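Local structure of VP5 (Halorubrum pleomorphic virus 6, 6QGL) at residues Val32-Pro37 and Trp123-Arg128; Ala132-Val137 and Val143-Ile148; Tyr147-Gly152 and Thr163-Leu168; Thr185-Thr190 and Val209-Asn214. The protein is an envelope protein of a haloarchaeal pleomorphic virus and probably fuses the viral membrane with that of the host cell. One frame throughout, in Å; residues are numbered along the deposited sequence.

Contact 1. Residues Val32-Pro37 and Trp123-Arg128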
# COMPACT_ATOMS: atom_id res chain seq x y z
N VAL A 32 -9.92 1.98 7.25
CA VAL A 32 -10.70 2.91 6.43
C VAL A 32 -12.13 2.35 6.38
O VAL A 32 -12.32 1.19 6.02
CB VAL A 32 -10.08 3.11 5.02
CG1 VAL A 32 -10.90 4.10 4.19
CG2 VAL A 32 -8.63 3.57 5.11
N GLY A 33 -13.10 3.17 6.79
CA GLY A 33 -14.51 2.80 6.84
C GLY A 33 -15.20 2.62 5.50
O GLY A 33 -14.63 2.95 4.45
N SER A 34 -16.44 2.10 5.53
CA SER A 34 -17.27 1.85 4.35
C SER A 34 -18.11 3.08 3.98
O SER A 34 -18.49 3.84 4.87
CB SER A 34 -18.19 0.66 4.58
OG SER A 34 -19.15 0.90 5.59
N ASP A 35 -18.40 3.24 2.68
CA ASP A 35 -19.27 4.31 2.18
C ASP A 35 -20.67 3.73 1.98
O ASP A 35 -20.81 2.70 1.32
CB ASP A 35 -18.72 4.91 0.86
CG ASP A 35 -17.47 5.77 1.00
OD1 ASP A 35 -17.12 6.14 2.14
OD2 ASP A 35 -16.86 6.08 -0.05
N ASP A 36 -21.69 4.37 2.58
CA ASP A 36 -23.07 3.89 2.47
C ASP A 36 -23.88 4.68 1.42
O ASP A 36 -24.11 5.88 1.61
CB ASP A 36 -23.77 3.89 3.85
CG ASP A 36 -24.89 2.87 3.97
OD1 ASP A 36 -25.91 3.01 3.25
OD2 ASP A 36 -24.76 1.93 4.79
N PRO A 37 -24.31 4.03 0.31
CA PRO A 37 -25.08 4.74 -0.72
C PRO A 37 -26.50 5.11 -0.28
O PRO A 37 -27.06 4.46 0.61
CB PRO A 37 -25.09 3.76 -1.90
CG PRO A 37 -24.06 2.72 -1.57
CD PRO A 37 -24.10 2.63 -0.08
N TRP A 123 -8.83 -6.98 7.05
CA TRP A 123 -9.56 -8.07 6.40
C TRP A 123 -11.02 -7.99 6.85
O TRP A 123 -11.91 -8.00 6.01
CB TRP A 123 -8.97 -9.46 6.75
CG TRP A 123 -9.89 -10.60 6.46
CD1 TRP A 123 -10.70 -11.25 7.35
CD2 TRP A 123 -10.17 -11.18 5.18
NE1 TRP A 123 -11.45 -12.21 6.71
CE2 TRP A 123 -11.12 -12.21 5.38
CE3 TRP A 123 -9.67 -10.95 3.88
CZ2 TRP A 123 -11.61 -12.99 4.33
CZ3 TRP A 123 -10.15 -11.74 2.84
CH2 TRP A 123 -11.11 -12.73 3.07
N ASN A 124 -11.23 -7.88 8.17
CA ASN A 124 -12.55 -7.77 8.80
C ASN A 124 -13.36 -6.63 8.21
O ASN A 124 -14.54 -6.83 7.92
CB ASN A 124 -12.42 -7.62 10.31
CG ASN A 124 -12.06 -8.91 11.03
OD1 ASN A 124 -11.95 -10.00 10.43
ND2 ASN A 124 -11.89 -8.83 12.33
N GLU A 125 -12.72 -5.46 7.99
CA GLU A 125 -13.39 -4.31 7.39
C GLU A 125 -13.79 -4.57 5.93
O GLU A 125 -14.90 -4.20 5.53
CB GLU A 125 -12.54 -3.04 7.52
CG GLU A 125 -13.29 -1.74 7.24
CD GLU A 125 -14.60 -1.54 7.98
OE1 GLU A 125 -14.62 -1.68 9.22
OE2 GLU A 125 -15.61 -1.23 7.31
N THR A 126 -12.90 -5.22 5.14
CA THR A 126 -13.15 -5.56 3.73
C THR A 126 -14.40 -6.44 3.63
O THR A 126 -15.31 -6.17 2.84
CB THR A 126 -11.91 -6.30 3.14
OG1 THR A 126 -10.74 -5.51 3.35
CG2 THR A 126 -12.07 -6.62 1.66
N VAL A 127 -14.44 -7.47 4.48
CA VAL A 127 -15.47 -8.49 4.60
C VAL A 127 -16.78 -7.91 5.18
O VAL A 127 -17.85 -8.30 4.72
CB VAL A 127 -14.84 -9.67 5.39
CG1 VAL A 127 -15.83 -10.78 5.67
CG2 VAL A 127 -13.65 -10.21 4.63
N ARG A 128 -16.70 -6.95 6.13
CA ARG A 128 -17.88 -6.27 6.70
C ARG A 128 -18.50 -5.34 5.67
O ARG A 128 -19.72 -5.22 5.63
CB ARG A 128 -17.51 -5.42 7.93
CG ARG A 128 -17.55 -6.19 9.23
CD ARG A 128 -17.71 -5.31 10.46
NE ARG A 128 -16.56 -4.43 10.77
CZ ARG A 128 -15.48 -4.81 11.43
NH1 ARG A 128 -14.49 -3.95 11.63
NH2 ARG A 128 -15.35 -6.06 11.86
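E125 meets the extended chain V32-S34 with its side chain lying along the backbone, so this contact rests almost wholly on one residue of the helix. Going along 123-128, W123 and N124 turn toward strand 180-189 instead: W123 NE1 bonds to L184 O, and both amide atoms of N124 are held by the backbone of T182 and L184, as suits polar groups buried beneath a sheet. E125 follows, its CG anti to the backbone N (chi1 -166°), and this methylene comes 3.3 Å from V32 O. That carbonyl is bonded to R57 NH1 of helix 43-66. A bend at chi2 (51°) carries the carboxylate on toward the next residues, where OE2 stands 4.2 Å from G33 CA and 3.9 Å from S34 N, too far for a hydrogen bond. G33 and S34, small and exposed, let the chain pass beside this carboxylate. One turn after E125, R128 sends NH1 back to E125 OE1 at 3.3 Å, a weak bond within a salt bridge, which may steady the carboxylate at the surface. The arrangement is that of an extended segment leading into helix 43-66 and laid against the side of helix 97-140 in a helical bundle.

Contact 2. Residues Ala132-Val137 and Val143-Ile148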
# COMPACT_ATOMS: atom_id res chain seq x y z
N ALA A 132 -22.23 -5.14 3.98
CA ALA A 132 -22.99 -3.88 3.96
C ALA A 132 -23.44 -3.55 2.53
O ALA A 132 -24.56 -3.07 2.35
CB ALA A 132 -22.15 -2.74 4.53
N MET A 133 -22.58 -3.83 1.53
CA MET A 133 -22.86 -3.63 0.11
C MET A 133 -23.93 -4.62 -0.35
O MET A 133 -24.84 -4.24 -1.08
CB MET A 133 -21.58 -3.76 -0.73
CG MET A 133 -20.59 -2.63 -0.52
SD MET A 133 -19.32 -2.51 -1.81
CE MET A 133 -18.23 -3.82 -1.32
N THR A 134 -23.83 -5.89 0.12
CA THR A 134 -24.79 -6.96 -0.17
C THR A 134 -26.17 -6.59 0.37
O THR A 134 -27.15 -6.69 -0.37
CB THR A 134 -24.27 -8.30 0.37
OG1 THR A 134 -23.00 -8.58 -0.20
CG2 THR A 134 -25.21 -9.46 0.08
N GLN A 135 -26.23 -6.10 1.63
CA GLN A 135 -27.47 -5.67 2.27
C GLN A 135 -28.16 -4.54 1.51
O GLN A 135 -29.38 -4.55 1.41
CB GLN A 135 -27.25 -5.28 3.74
CG GLN A 135 -27.08 -6.47 4.69
CD GLN A 135 -28.29 -7.39 4.80
OE1 GLN A 135 -29.45 -6.97 4.70
NE2 GLN A 135 -28.04 -8.67 5.03
N THR A 136 -27.36 -3.61 0.94
CA THR A 136 -27.83 -2.48 0.12
C THR A 136 -28.51 -3.01 -1.15
O THR A 136 -29.64 -2.63 -1.42
CB THR A 136 -26.69 -1.48 -0.13
OG1 THR A 136 -26.32 -0.88 1.10
CG2 THR A 136 -27.07 -0.39 -1.12
N VAL A 137 -27.83 -3.92 -1.89
CA VAL A 137 -28.34 -4.56 -3.11
C VAL A 137 -29.67 -5.28 -2.83
O VAL A 137 -30.61 -5.13 -3.61
CB VAL A 137 -27.26 -5.48 -3.76
CG1 VAL A 137 -27.84 -6.34 -4.88
CG2 VAL A 137 -26.09 -4.66 -4.28
N VAL A 143 -30.91 -4.05 -8.36
CA VAL A 143 -29.59 -4.61 -8.68
C VAL A 143 -29.54 -6.05 -8.18
O VAL A 143 -30.00 -6.34 -7.08
CB VAL A 143 -28.43 -3.74 -8.09
CG1 VAL A 143 -27.06 -4.31 -8.46
CG2 VAL A 143 -28.53 -2.29 -8.55
N GLY A 144 -29.02 -6.96 -9.01
CA GLY A 144 -28.90 -8.36 -8.65
C GLY A 144 -27.69 -8.63 -7.78
O GLY A 144 -26.70 -7.90 -7.85
N LEU A 145 -27.78 -9.69 -6.95
CA LEU A 145 -26.69 -10.13 -6.08
C LEU A 145 -25.48 -10.58 -6.88
O LEU A 145 -24.35 -10.45 -6.40
CB LEU A 145 -27.14 -11.27 -5.15
CG LEU A 145 -28.03 -10.89 -3.97
CD1 LEU A 145 -28.67 -12.10 -3.38
CD2 LEU A 145 -27.24 -10.17 -2.90
N SER A 146 -25.71 -11.06 -8.12
CA SER A 146 -24.67 -11.49 -9.06
C SER A 146 -23.70 -10.34 -9.38
O SER A 146 -22.58 -10.60 -9.83
CB SER A 146 -25.29 -12.03 -10.34
OG SER A 146 -26.03 -11.02 -11.02
N TYR A 147 -24.12 -9.09 -9.15
CA TYR A 147 -23.28 -7.93 -9.39
C TYR A 147 -22.23 -7.73 -8.29
O TYR A 147 -21.08 -7.41 -8.60
CB TYR A 147 -24.11 -6.64 -9.58
CG TYR A 147 -23.25 -5.45 -9.94
CD1 TYR A 147 -22.84 -5.23 -11.26
CD2 TYR A 147 -22.75 -4.60 -8.96
CE1 TYR A 147 -21.98 -4.18 -11.58
CE2 TYR A 147 -21.89 -3.55 -9.27
CZ TYR A 147 -21.52 -3.34 -10.59
OH TYR A 147 -20.69 -2.30 -10.91
N ILE A 148 -22.63 -7.87 -7.01
CA ILE A 148 -21.80 -7.61 -5.83
C ILE A 148 -21.15 -8.88 -5.23
O ILE A 148 -20.07 -8.78 -4.63
CB ILE A 148 -22.61 -6.78 -4.79
CG1 ILE A 148 -21.71 -6.11 -3.73
CG2 ILE A 148 -23.75 -7.59 -4.14
CD1 ILE A 148 -20.75 -5.03 -4.26
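V137 and I148 lie side by side, pointing opposite ways, at the corner where helix 97-140 ends and the chain folds back into a short, weakly bonded helical turn at about 145-148. V137 CG2 lies 3.8 Å from I148 CG2. Its other branch, CG1, is anti to the backbone N (chi1 170°) and reaches toward the start of the returning segment, meeting the carbonyl oxygens of V143 and G144 and the side chain of V143. A branched, apolar residue suits this place because its two methyls serve two different neighbours at once. I148 also uses both of its branches: while CG2 packs on V137, CD1 extends to M133, where it meets CB and SD alike, each at 3.8 Å, and I148 CG1 touches the same CB. M133 runs roughly perpendicular to I148, so the long methionine side chain lies across the tip of the isoleucine rather than beside it.

T134 and L145 are likewise set nearly square to one another, the methyl CG2 of T134 resting 3.7 Å from L145 CD2. Threonine can turn this methyl to the apolar partner because its hydroxyl OG1 is held by L130 O, one turn back in its own helix. L50 of helix 43-66 packs on V137, and L46 on V143, which closes the apolar cluster from that side. G144 lies exposed at the bend, and its carbonyl anchors the turn by accepting from Y147 N at 3.1 Å. The same oxygen, G144 O, stands 3.5 Å from the methyl V137 CG1.

Contact 3. Residues Tyr147-Gly152 and Thr163-Leu168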
# COMPACT_ATOMS: atom_id res chain seq x y z
N TYR A 147 -24.12 -9.09 -9.15
CA TYR A 147 -23.28 -7.93 -9.39
C TYR A 147 -22.23 -7.73 -8.29
O TYR A 147 -21.08 -7.41 -8.60
CB TYR A 147 -24.11 -6.64 -9.58
CG TYR A 147 -23.25 -5.45 -9.94
CD1 TYR A 147 -22.84 -5.23 -11.26
CD2 TYR A 147 -22.75 -4.60 -8.96
CE1 TYR A 147 -21.98 -4.18 -11.58
CE2 TYR A 147 -21.89 -3.55 -9.27
CZ TYR A 147 -21.52 -3.34 -10.59
OH TYR A 147 -20.69 -2.30 -10.91
N ILE A 148 -22.63 -7.87 -7.01
CA ILE A 148 -21.80 -7.61 -5.83
C ILE A 148 -21.15 -8.88 -5.23
O ILE A 148 -20.07 -8.78 -4.63
CB ILE A 148 -22.61 -6.78 -4.79
CG1 ILE A 148 -21.71 -6.11 -3.73
CG2 ILE A 148 -23.75 -7.59 -4.14
CD1 ILE A 148 -20.75 -5.03 -4.26
N THR A 149 -21.80 -10.05 -5.35
CA THR A 149 -21.23 -11.30 -4.83
C THR A 149 -21.14 -12.32 -5.96
O THR A 149 -22.10 -13.05 -6.22
CB THR A 149 -22.00 -11.83 -3.60
OG1 THR A 149 -23.36 -12.06 -3.94
CG2 THR A 149 -21.89 -10.92 -2.39
N ASP A 150 -19.99 -12.34 -6.66
CA ASP A 150 -19.73 -13.28 -7.74
C ASP A 150 -18.49 -14.10 -7.40
O ASP A 150 -17.37 -13.58 -7.40
CB ASP A 150 -19.58 -12.58 -9.11
CG ASP A 150 -19.35 -13.51 -10.30
OD1 ASP A 150 -19.34 -14.75 -10.10
OD2 ASP A 150 -19.19 -13.00 -11.42
N PHE A 151 -18.71 -15.38 -7.08
CA PHE A 151 -17.64 -16.30 -6.70
C PHE A 151 -17.38 -17.33 -7.80
O PHE A 151 -16.59 -18.25 -7.61
CB PHE A 151 -17.92 -16.92 -5.31
CG PHE A 151 -17.88 -15.86 -4.22
CD1 PHE A 151 -18.95 -15.00 -4.03
CD2 PHE A 151 -16.73 -15.65 -3.48
CE1 PHE A 151 -18.90 -13.98 -3.08
CE2 PHE A 151 -16.67 -14.63 -2.53
CZ PHE A 151 -17.75 -13.79 -2.34
N GLY A 152 -18.00 -17.12 -8.96
CA GLY A 152 -17.84 -17.99 -10.12
C GLY A 152 -19.15 -18.41 -10.75
O GLY A 152 -19.29 -18.34 -11.97
N THR A 163 -32.64 -12.35 2.56
CA THR A 163 -31.57 -13.18 3.11
C THR A 163 -30.28 -12.90 2.34
O THR A 163 -30.31 -12.80 1.11
CB THR A 163 -32.00 -14.66 3.06
OG1 THR A 163 -33.12 -14.84 3.93
CG2 THR A 163 -30.90 -15.64 3.45
N SER A 164 -29.16 -12.78 3.06
CA SER A 164 -27.85 -12.56 2.45
C SER A 164 -27.20 -13.91 2.12
O SER A 164 -27.28 -14.83 2.95
CB SER A 164 -26.95 -11.76 3.39
OG SER A 164 -25.66 -11.58 2.84
N PRO A 165 -26.53 -14.05 0.96
CA PRO A 165 -25.84 -15.32 0.67
C PRO A 165 -24.55 -15.47 1.49
O PRO A 165 -23.95 -16.55 1.51
CB PRO A 165 -25.55 -15.23 -0.83
CG PRO A 165 -25.42 -13.78 -1.10
CD PRO A 165 -26.32 -13.07 -0.13
N ASN A 166 -24.15 -14.38 2.19
CA ASN A 166 -22.96 -14.30 3.02
C ASN A 166 -23.25 -14.55 4.50
O ASN A 166 -24.33 -14.24 4.99
CB ASN A 166 -22.30 -12.92 2.90
CG ASN A 166 -22.13 -12.36 1.51
OD1 ASN A 166 -21.76 -13.07 0.56
ND2 ASN A 166 -22.36 -11.07 1.38
N THR A 167 -22.23 -15.06 5.21
CA THR A 167 -22.24 -15.31 6.65
C THR A 167 -20.85 -14.94 7.16
O THR A 167 -19.85 -15.46 6.67
CB THR A 167 -22.59 -16.78 6.98
OG1 THR A 167 -23.71 -17.21 6.21
CG2 THR A 167 -22.87 -17.00 8.46
N LEU A 168 -20.78 -13.99 8.12
CA LEU A 168 -19.52 -13.58 8.73
C LEU A 168 -19.39 -14.34 10.04
O LEU A 168 -20.07 -14.02 11.03
CB LEU A 168 -19.43 -12.05 8.96
CG LEU A 168 -19.69 -11.12 7.76
CD1 LEU A 168 -19.33 -9.69 8.11
CD2 LEU A 168 -18.92 -11.55 6.53
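T149 carries the dense side of this contact, pointing both branches of its side chain at the start of strand 166-174. Its methyl CG2 meets the end of the N166 amide almost evenly, 3.7 Å from OD1 and 3.8 Å from ND2, the two side chains reaching toward each other across the contact. The hydroxyl OG1 sits between the backbone N and the carbonyl carbon (chi1 59°); there it lies 3.9 Å from P165 CG and is bonded to L145 O, one turn back. Threonine thus offers a methyl to its partners while its hydroxyl is satisfied locally.

The N166 amide is buried yet well supplied: OD1 takes a hydrogen bond from H188 on the adjacent strand, and ND2 gives one to E131 of helix 97-140 and a weak one to T134. These bonds fix the rotation of the amide and tie the strand to the helix. P165 suits the bend before the strand, its ring packed among T149, H188 and F156. F151 does not touch 163-168, but its ring stacks on H188 and meets F186.

Packing slackens away from this core. At the far end of 147-152, G152 is exposed, and G152 N bonds to D150 OD1 at 3.0 Å, an Asx turn; at its backbone angles a CB would press on the carbonyl O of F151, so glycine fits. Across the contact T167 faces solvent. S164 OG accepts from N166 N at 3.2 Å, an ST turn that leads the loop into the edge strand of a four-stranded antiparallel sheet.

Contact 4. Residues Thr185-Thr190 and Val209-Asn214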
# COMPACT_ATOMS: atom_id res chain seq x y z
N THR A 185 -14.46 -15.01 9.45
CA THR A 185 -14.33 -16.00 8.40
C THR A 185 -15.48 -15.76 7.44
O THR A 185 -16.65 -15.79 7.85
CB THR A 185 -14.26 -17.42 8.97
OG1 THR A 185 -13.05 -17.53 9.71
CG2 THR A 185 -14.28 -18.50 7.88
N PHE A 186 -15.15 -15.47 6.18
CA PHE A 186 -16.15 -15.20 5.16
C PHE A 186 -16.69 -16.47 4.54
O PHE A 186 -15.96 -17.19 3.86
CB PHE A 186 -15.58 -14.25 4.08
CG PHE A 186 -16.58 -13.96 2.99
CD1 PHE A 186 -17.57 -13.00 3.17
CD2 PHE A 186 -16.55 -14.66 1.80
CE1 PHE A 186 -18.51 -12.75 2.18
CE2 PHE A 186 -17.50 -14.42 0.81
CZ PHE A 186 -18.47 -13.46 1.00
N ARG A 187 -17.99 -16.73 4.74
CA ARG A 187 -18.71 -17.85 4.14
C ARG A 187 -19.71 -17.28 3.14
O ARG A 187 -20.36 -16.27 3.43
CB ARG A 187 -19.40 -18.72 5.21
CG ARG A 187 -20.20 -19.90 4.63
CD ARG A 187 -20.61 -20.89 5.70
NE ARG A 187 -21.45 -21.97 5.17
CZ ARG A 187 -20.99 -23.09 4.63
NH1 ARG A 187 -21.84 -24.01 4.17
NH2 ARG A 187 -19.69 -23.31 4.52
N HIS A 188 -19.83 -17.91 1.95
CA HIS A 188 -20.75 -17.52 0.89
C HIS A 188 -21.39 -18.76 0.29
O HIS A 188 -20.69 -19.65 -0.17
CB HIS A 188 -20.03 -16.70 -0.20
CG HIS A 188 -20.90 -16.31 -1.35
ND1 HIS A 188 -21.70 -15.18 -1.29
CD2 HIS A 188 -21.08 -16.91 -2.55
CE1 HIS A 188 -22.34 -15.14 -2.45
NE2 HIS A 188 -21.99 -16.15 -3.24
N ASN A 189 -22.73 -18.80 0.29
CA ASN A 189 -23.53 -19.87 -0.29
C ASN A 189 -24.62 -19.25 -1.17
O ASN A 189 -25.39 -18.42 -0.69
CB ASN A 189 -24.15 -20.78 0.79
CG ASN A 189 -24.80 -22.03 0.24
OD1 ASN A 189 -24.36 -22.60 -0.77
ND2 ASN A 189 -25.86 -22.49 0.89
N THR A 190 -24.68 -19.67 -2.45
CA THR A 190 -25.65 -19.16 -3.43
C THR A 190 -27.10 -19.56 -3.11
O THR A 190 -28.03 -18.91 -3.61
CB THR A 190 -25.24 -19.54 -4.86
OG1 THR A 190 -25.18 -20.96 -4.97
CG2 THR A 190 -23.92 -18.91 -5.29
N VAL A 209 -8.45 -21.83 3.76
CA VAL A 209 -9.65 -22.04 2.95
C VAL A 209 -10.35 -23.23 3.62
O VAL A 209 -9.83 -24.35 3.57
CB VAL A 209 -9.35 -22.31 1.45
CG1 VAL A 209 -10.62 -22.64 0.68
CG2 VAL A 209 -8.65 -21.13 0.80
N VAL A 210 -11.49 -22.98 4.27
CA VAL A 210 -12.28 -24.01 4.96
C VAL A 210 -12.92 -24.97 3.94
O VAL A 210 -12.61 -26.16 3.96
CB VAL A 210 -13.30 -23.40 5.97
CG1 VAL A 210 -14.10 -24.49 6.69
CG2 VAL A 210 -12.61 -22.48 6.98
N THR A 211 -13.79 -24.45 3.06
CA THR A 211 -14.46 -25.25 2.02
C THR A 211 -14.59 -24.46 0.72
O THR A 211 -15.00 -23.29 0.76
CB THR A 211 -15.86 -25.73 2.48
OG1 THR A 211 -16.65 -24.60 2.84
CG2 THR A 211 -15.82 -26.74 3.62
N SER A 212 -14.26 -25.08 -0.42
CA SER A 212 -14.41 -24.47 -1.74
C SER A 212 -15.11 -25.45 -2.66
O SER A 212 -14.55 -26.50 -2.99
CB SER A 212 -13.06 -24.04 -2.32
OG SER A 212 -13.23 -23.48 -3.61
N THR A 213 -16.35 -25.13 -3.06
CA THR A 213 -17.16 -25.98 -3.95
C THR A 213 -17.68 -25.12 -5.08
O THR A 213 -18.35 -24.13 -4.81
CB THR A 213 -18.31 -26.63 -3.16
OG1 THR A 213 -17.80 -27.23 -1.97
CG2 THR A 213 -19.08 -27.66 -3.99
N ASN A 214 -17.37 -25.49 -6.35
CA ASN A 214 -17.80 -24.73 -7.54
C ASN A 214 -17.63 -23.23 -7.22
O ASN A 214 -18.55 -22.43 -7.42
CB ASN A 214 -19.26 -25.08 -7.90
CG ASN A 214 -19.76 -24.50 -9.20
OD1 ASN A 214 -19.01 -24.30 -10.16
ND2 ASN A 214 -21.05 -24.21 -9.25
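R187 reaches toward T211 across one face of a four-stranded antiparallel sheet, where strands 180-189 and 209-213 are not neighbours but flank strand 201-204. R187 NH2 and T211 OG1 are 3.7 Å apart, a contact without a hydrogen bond, with the hydroxyl at the edge of the guanidinium and near its plane. The other touch is apolar: T185 CG2 lies 4.4 Å from V210 CG2, both residues directing their side chains to the opposite segment.

What places these groups is the strand between them. The R187 chain is extended from CG to NE, with CG anti to the backbone N (chi1 178°), long enough to span the gap and form a salt bridge through NH2 with E203 OE1. Arginine suits the position because its aliphatic part can lie over the sheet, touching V201, before the charged end meets its partner. T211 also packs on E203. V210 and T211 both face that residue, which makes a classic beta bulge.

Further out, the hydroxyl T185 OG1 is bonded to T171 OG1 and N205 ND2, leaving its methyl for V210. Backbone bonds join T185 to K169 and R187 to T167 on one side, and F186 to Y204 and H188 to V202 on the other. On the sheet's other face, F186 packs against V127 and L130 of helix 97-140. The backbones of R187 and T211 remain 8.8 Å apart between their CA atoms.

In the fold
The four contacts come in order along the chain, all within the N-terminal region of the envelope protein. Contacts 1 and 2 lie on successive parts of helix 97-140, centres about 14 Å apart. Contact 3 starts on the short helix where contact 2 ends, sharing Y147 and I148, and its centre is about 8 Å away. Contacts 3 and 4 reach the same antiparallel sheet through neighbouring strands 166-174 and 180-189, centres about 10 Å apart. Contact 1 touches both of these, V127 packing on L168 and F186, although contact 4 lies about 20 Å off between centres. Together they trace how the chain leaves the helical bundle, turns, and lays a small sheet against helix 97-140.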